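Local coordinates for GDSL-like protein (Collinsella aerofaciens ATCC 25986, PDB 7BXD) that probably hydrolyses acyl ester bonds, as an acyl-hydrolase of the GDSL-like family in the SGNH hydrolase clan, at residues L91-G105 with I138-P152. Residues are numbered along the deposited sequence; the frame is centred on the assembly and turned at random.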
loop_
_atom_site.group_PDB
_atom_site.type_symbol
_atom_site.label_atom_id
_atom_site.label_comp_id
_atom_site.label_asym_id
_atom_site.label_seq_id
_atom_site.Cartn_x
_atom_site.Cartn_y
_atom_site.Cartn_z
ATOM N N LEU A 91 -2.463 4.264 -12.813
ATOM C CA LEU A 91 -3.862 4.359 -12.382
ATOM C C LEU A 91 -4.845 4.220 -13.556
ATOM O O LEU A 91 -5.876 3.538 -13.447
ATOM C CB LEU A 91 -4.078 5.668 -11.623
ATOM C CG LEU A 91 -5.521 5.986 -11.242
ATOM C CD1 LEU A 91 -6.114 4.919 -10.351
ATOM C CD2 LEU A 91 -5.548 7.345 -10.556
ATOM N N ASP A 92 -4.576 4.902 -14.676
ATOM C CA ASP A 92 -5.581 4.917 -15.727
ATOM C C ASP A 92 -5.822 3.536 -16.312
ATOM O O ASP A 92 -6.886 3.304 -16.919
ATOM C CB ASP A 92 -5.178 5.855 -16.874
ATOM C CG ASP A 92 -6.355 6.247 -17.776
ATOM O OD1 ASP A 92 -7.320 6.868 -17.264
ATOM O OD2 ASP A 92 -6.306 5.972 -18.994
ATOM N N GLY A 93 -4.864 2.613 -16.145
ATOM C CA GLY A 93 -4.966 1.262 -16.665
ATOM C C GLY A 93 -5.571 0.232 -15.738
ATOM O O GLY A 93 -5.650 -0.945 -16.123
ATOM N N ILE A 94 -5.976 0.604 -14.510
ATOM C CA ILE A 94 -6.616 -0.354 -13.597
ATOM C C ILE A 94 -8.128 -0.226 -13.726
ATOM O O ILE A 94 -8.666 0.725 -14.290
ATOM C CB ILE A 94 -6.140 -0.215 -12.135
ATOM C CG1 ILE A 94 -6.809 0.970 -11.417
ATOM C CG2 ILE A 94 -4.602 -0.132 -12.061
ATOM C CD1 ILE A 94 -6.391 1.112 -9.938
ATOM N N ASP A 95 -8.844 -1.230 -13.226
ATOM C CA ASP A 95 -10.303 -1.242 -13.299
ATOM C C ASP A 95 -10.880 0.043 -12.705
ATOM O O ASP A 95 -10.510 0.438 -11.586
ATOM C CB ASP A 95 -10.799 -2.449 -12.491
ATOM C CG ASP A 95 -12.300 -2.594 -12.491
ATOM O OD1 ASP A 95 -12.996 -2.042 -13.385
ATOM O OD2 ASP A 95 -12.802 -3.310 -11.579
ATOM N N ASP A 96 -11.759 0.721 -13.459
ATOM C CA ASP A 96 -12.424 1.923 -12.952
ATOM C C ASP A 96 -13.824 1.671 -12.406
ATOM O O ASP A 96 -14.477 2.615 -11.937
ATOM C CB ASP A 96 -12.454 3.042 -14.008
ATOM C CG ASP A 96 -13.386 2.743 -15.186
ATOM O OD1 ASP A 96 -14.208 1.799 -15.110
ATOM O OD2 ASP A 96 -13.304 3.496 -16.182
ATOM N N ALA A 97 -14.288 0.417 -12.425
ATOM C CA ALA A 97 -15.679 0.096 -12.140
ATOM C C ALA A 97 -15.866 -0.608 -10.803
ATOM O O ALA A 97 -16.969 -1.081 -10.524
ATOM C CB ALA A 97 -16.253 -0.756 -13.278
ATOM N N ALA A 98 -14.839 -0.671 -9.952
ATOM C CA ALA A 98 -14.993 -1.351 -8.678
ATOM C C ALA A 98 -15.812 -0.505 -7.698
ATOM O O ALA A 98 -15.964 0.720 -7.844
ATOM C CB ALA A 98 -13.624 -1.643 -8.069
ATOM N N ASP A 99 -16.309 -1.165 -6.653
ATOM C CA ASP A 99 -17.076 -0.484 -5.611
ATOM C C ASP A 99 -16.195 0.119 -4.531
ATOM O O ASP A 99 -16.578 1.124 -3.922
ATOM C CB ASP A 99 -18.039 -1.488 -4.974
ATOM C CG ASP A 99 -18.947 -2.120 -6.007
ATOM O OD1 ASP A 99 -19.732 -1.390 -6.650
ATOM O OD2 ASP A 99 -18.852 -3.342 -6.205
ATOM N N VAL A 100 -15.039 -0.492 -4.264
ATOM C CA VAL A 100 -14.110 -0.010 -3.247
ATOM C C VAL A 100 -12.718 -0.055 -3.856
ATOM O O VAL A 100 -12.352 -1.048 -4.509
ATOM C CB VAL A 100 -14.164 -0.919 -1.997
ATOM C CG1 VAL A 100 -13.204 -0.444 -0.895
ATOM C CG2 VAL A 100 -15.592 -1.050 -1.446
ATOM N N TYR A 101 -11.940 1.005 -3.627
ATOM C CA TYR A 101 -10.525 1.054 -3.972
ATOM C C TYR A 101 -9.723 1.060 -2.687
ATOM O O TYR A 101 -9.983 1.879 -1.790
ATOM C CB TYR A 101 -10.178 2.311 -4.790
ATOM C CG TYR A 101 -10.719 2.123 -6.183
ATOM C CD1 TYR A 101 -12.056 2.341 -6.450
ATOM C CD2 TYR A 101 -9.920 1.582 -7.211
ATOM C CE1 TYR A 101 -12.606 2.051 -7.704
ATOM C CE2 TYR A 101 -10.449 1.272 -8.460
ATOM C CZ TYR A 101 -11.794 1.497 -8.694
ATOM O OH TYR A 101 -12.372 1.165 -9.891
ATOM N N VAL A 102 -8.746 0.155 -2.603
ATOM C CA VAL A 102 -7.827 0.059 -1.462
ATOM C C VAL A 102 -6.438 0.364 -1.999
ATOM O O VAL A 102 -5.914 -0.398 -2.827
ATOM C CB VAL A 102 -7.876 -1.336 -0.815
ATOM C CG1 VAL A 102 -6.862 -1.427 0.313
ATOM C CG2 VAL A 102 -9.289 -1.643 -0.293
ATOM N N VAL A 103 -5.845 1.494 -1.574
ATOM C CA VAL A 103 -4.542 1.936 -2.087
ATOM C C VAL A 103 -3.524 1.731 -0.977
ATOM O O VAL A 103 -3.664 2.312 0.108
ATOM C CB VAL A 103 -4.578 3.406 -2.543
ATOM C CG1 VAL A 103 -3.213 3.798 -3.095
ATOM C CG2 VAL A 103 -5.697 3.636 -3.576
ATOM N N PHE A 104 -2.498 0.917 -1.247
ATOM C CA PHE A 104 -1.538 0.474 -0.239
ATOM C C PHE A 104 -0.147 0.613 -0.844
ATOM O O PHE A 104 0.245 -0.198 -1.682
ATOM C CB PHE A 104 -1.888 -0.986 0.066
ATOM C CG PHE A 104 -1.022 -1.686 1.104
ATOM C CD1 PHE A 104 -0.416 -1.018 2.170
ATOM C CD2 PHE A 104 -0.887 -3.080 1.019
ATOM C CE1 PHE A 104 0.307 -1.718 3.127
ATOM C CE2 PHE A 104 -0.152 -3.782 1.972
ATOM C CZ PHE A 104 0.450 -3.093 3.026
ATOM N N GLY A 105 0.572 1.673 -0.493
ATOM C CA GLY A 105 1.884 1.909 -1.073
ATOM C C GLY A 105 2.652 2.917 -0.254
ATOM O O GLY A 105 2.156 3.440 0.749
ATOM N N ILE A 138 -8.629 9.021 -8.838
ATOM C CA ILE A 138 -9.526 7.905 -8.539
ATOM C C ILE A 138 -10.953 8.422 -8.445
ATOM O O ILE A 138 -11.891 7.806 -8.976
ATOM C CB ILE A 138 -9.096 7.181 -7.248
ATOM C CG1 ILE A 138 -7.792 6.396 -7.475
ATOM C CG2 ILE A 138 -10.225 6.270 -6.723
ATOM C CD1 ILE A 138 -7.112 5.889 -6.196
ATOM N N THR A 139 -11.146 9.566 -7.769
ATOM C CA THR A 139 -12.492 10.086 -7.611
ATOM C C THR A 139 -13.076 10.501 -8.957
ATOM O O THR A 139 -14.258 10.259 -9.229
ATOM C CB THR A 139 -12.508 11.236 -6.599
ATOM O OG1 THR A 139 -11.954 10.785 -5.356
ATOM C CG2 THR A 139 -13.951 11.709 -6.380
ATOM N N ALA A 140 -12.250 11.084 -9.832
ATOM C CA ALA A 140 -12.753 11.507 -11.137
ATOM C C ALA A 140 -13.193 10.317 -11.974
ATOM O O ALA A 140 -14.199 10.408 -12.694
ATOM C CB ALA A 140 -11.682 12.332 -11.862
ATOM N N ARG A 141 -12.450 9.208 -11.922
ATOM C CA ARG A 141 -12.756 8.090 -12.798
ATOM C C ARG A 141 -13.731 7.112 -12.160
ATOM O O ARG A 141 -14.358 6.319 -12.869
ATOM C CB ARG A 141 -11.450 7.413 -13.203
ATOM C CG ARG A 141 -10.790 6.587 -12.113
ATOM C CD ARG A 141 -9.304 6.316 -12.412
ATOM N NE ARG A 141 -9.127 5.477 -13.615
ATOM C CZ ARG A 141 -9.087 4.147 -13.625
ATOM N NH1 ARG A 141 -9.217 3.458 -12.496
ATOM N NH2 ARG A 141 -8.949 3.492 -14.793
ATOM N N SER A 142 -13.888 7.157 -10.835
ATOM C CA SER A 142 -14.716 6.209 -10.087
ATOM C C SER A 142 -15.484 6.996 -9.030
ATOM O O SER A 142 -15.284 6.796 -7.831
ATOM C CB SER A 142 -13.829 5.146 -9.432
ATOM O OG SER A 142 -13.023 4.484 -10.397
ATOM N N PRO A 143 -16.371 7.918 -9.462
ATOM C CA PRO A 143 -16.936 8.919 -8.555
ATOM C C PRO A 143 -17.855 8.378 -7.488
ATOM O O PRO A 143 -18.101 9.101 -6.515
ATOM C CB PRO A 143 -17.668 9.884 -9.511
ATOM C CG PRO A 143 -17.959 9.137 -10.683
ATOM C CD PRO A 143 -16.783 8.178 -10.853
ATOM N N GLN A 144 -18.400 7.167 -7.645
ATOM C CA GLN A 144 -19.260 6.563 -6.643
ATOM C C GLN A 144 -18.566 5.522 -5.788
ATOM O O GLN A 144 -19.182 5.017 -4.844
ATOM C CB GLN A 144 -20.497 5.957 -7.305
ATOM C CG GLN A 144 -21.365 7.029 -7.952
ATOM C CD GLN A 144 -22.578 6.475 -8.663
ATOM O OE1 GLN A 144 -23.290 5.596 -8.165
ATOM N NE2 GLN A 144 -22.836 7.006 -9.850
ATOM N N ALA A 145 -17.311 5.198 -6.075
ATOM C CA ALA A 145 -16.628 4.183 -5.289
ATOM C C ALA A 145 -16.217 4.738 -3.923
ATOM O O ALA A 145 -16.062 5.957 -3.718
ATOM C CB ALA A 145 -15.358 3.712 -6.004
ATOM N N LYS A 146 -16.043 3.822 -2.966
ATOM C CA LYS A 146 -15.399 4.159 -1.702
ATOM C C LYS A 146 -13.894 4.015 -1.898
ATOM O O LYS A 146 -13.438 3.165 -2.672
ATOM C CB LYS A 146 -15.883 3.211 -0.594
ATOM C CG LYS A 146 -17.232 3.621 0.055
ATOM C CD LYS A 146 -18.359 3.960 -0.780
ATOM C CE LYS A 146 -19.609 3.669 0.045
ATOM N NZ LYS A 146 -20.667 3.174 -0.856
ATOM N N LEU A 147 -13.133 4.847 -1.227
ATOM C CA LEU A 147 -11.672 4.855 -1.319
ATOM C C LEU A 147 -11.096 4.795 0.081
ATOM O O LEU A 147 -11.453 5.608 0.954
ATOM C CB LEU A 147 -11.229 6.148 -2.010
ATOM C CG LEU A 147 -9.728 6.439 -2.065
ATOM C CD1 LEU A 147 -8.962 5.307 -2.765
ATOM C CD2 LEU A 147 -9.489 7.793 -2.774
ATOM N N VAL A 148 -10.187 3.844 0.296
ATOM C CA VAL A 148 -9.533 3.654 1.588
ATOM C C VAL A 148 -8.040 3.559 1.304
ATOM O O VAL A 148 -7.618 2.774 0.439
ATOM C CB VAL A 148 -10.027 2.359 2.279
ATOM C CG1 VAL A 148 -9.323 2.141 3.600
ATOM C CG2 VAL A 148 -11.544 2.353 2.484
ATOM N N PHE A 149 -7.237 4.319 2.043
ATOM C CA PHE A 149 -5.785 4.188 1.952
ATOM C C PHE A 149 -5.302 3.335 3.119
ATOM O O PHE A 149 -5.851 3.389 4.223
ATOM C CB PHE A 149 -5.068 5.549 2.004
ATOM C CG PHE A 149 -4.793 6.139 0.648
ATOM C CD1 PHE A 149 -5.845 6.480 -0.208
ATOM C CD2 PHE A 149 -3.480 6.319 0.209
ATOM C CE1 PHE A 149 -5.564 7.015 -1.467
ATOM C CE2 PHE A 149 -3.222 6.879 -1.049
ATOM C CZ PHE A 149 -4.260 7.222 -1.888
ATOM N N MET A 150 -4.241 2.563 2.878
ATOM C CA MET A 150 -3.552 1.830 3.936
ATOM C C MET A 150 -2.115 2.304 3.979
ATOM O O MET A 150 -1.423 2.313 2.961
ATOM C CB MET A 150 -3.615 0.300 3.697
ATOM C CG MET A 150 -5.039 -0.156 3.410
ATOM S SD MET A 150 -5.375 -1.898 3.749
ATOM C CE MET A 150 -4.233 -2.669 2.593
ATOM N N THR A 151 -1.666 2.735 5.148
ATOM C CA THR A 151 -0.295 3.225 5.265
ATOM C C THR A 151 0.694 2.077 5.053
ATOM O O THR A 151 0.387 0.919 5.364
ATOM C CB THR A 151 -0.089 3.883 6.621
ATOM O OG1 THR A 151 -0.463 2.924 7.622
ATOM C CG2 THR A 151 -0.908 5.164 6.783
ATOM N N PRO A 152 1.880 2.378 4.518
ATOM C CA PRO A 152 2.839 1.310 4.192
ATOM C C PRO A 152 3.369 0.639 5.439
ATOM O O PRO A 152 3.710 1.303 6.433
ATOM C CB PRO A 152 3.969 2.064 3.457
ATOM C CG PRO A 152 3.837 3.517 3.923
ATOM C CD PRO A 152 2.336 3.704 4.063
HETATM O O HOH W 1 -9.610 6.111 -16.474
HETATM O O HOH W 2 -14.098 6.207 -15.631
HETATM O O HOH W 3 -16.707 4.506 -13.175
HETATM O O HOH W 4 -1.189 3.692 0.610
#
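Arg141, at the end of helix 127-141, slides its guanidinium between the Leu91 carbonyl oxygen, over the centre of one face, and Asp96 CB, on the opposite face. At its edge Arg141 NH2 donates in plane to Ile94 O (2.8 Å, 162°), and weaker NH1 bonds reach Ile94 O and Asp95 O. A bend at chi3 (-65°) turns the chain into this loop, where the flat, multi-donor guanidinium suits a lining of backbone carbonyls. Next door, Ser142 OG donates to Asp96 O (2.8 Å), serine being small enough to fit close to the Tyr101 ring, whose edge meets Ala145 CB; Tyr101 OH donates to Asp95 O (2.6 Å).

Beyond, strands 100-104 and 146-150 are neighbours in the five-stranded parallel sheet, 100-104 in the middle. Val103 sets CB squarely over the Phe149 ring, 3.8 Å from its centroid, while its CG2 meets Ile138 CD1 tip to tip, packing the sheet under helix 127-141. On the other sheet face, Met150 lays CE over one face of Phe104, toward its rim, a Met-aromatic contact, and against Val102 CG1. Hydrogen bonds to neutral carbonyls thus hold loop to helix end; Asp96, and Asp92 through a water, may help balance the arginine's charge.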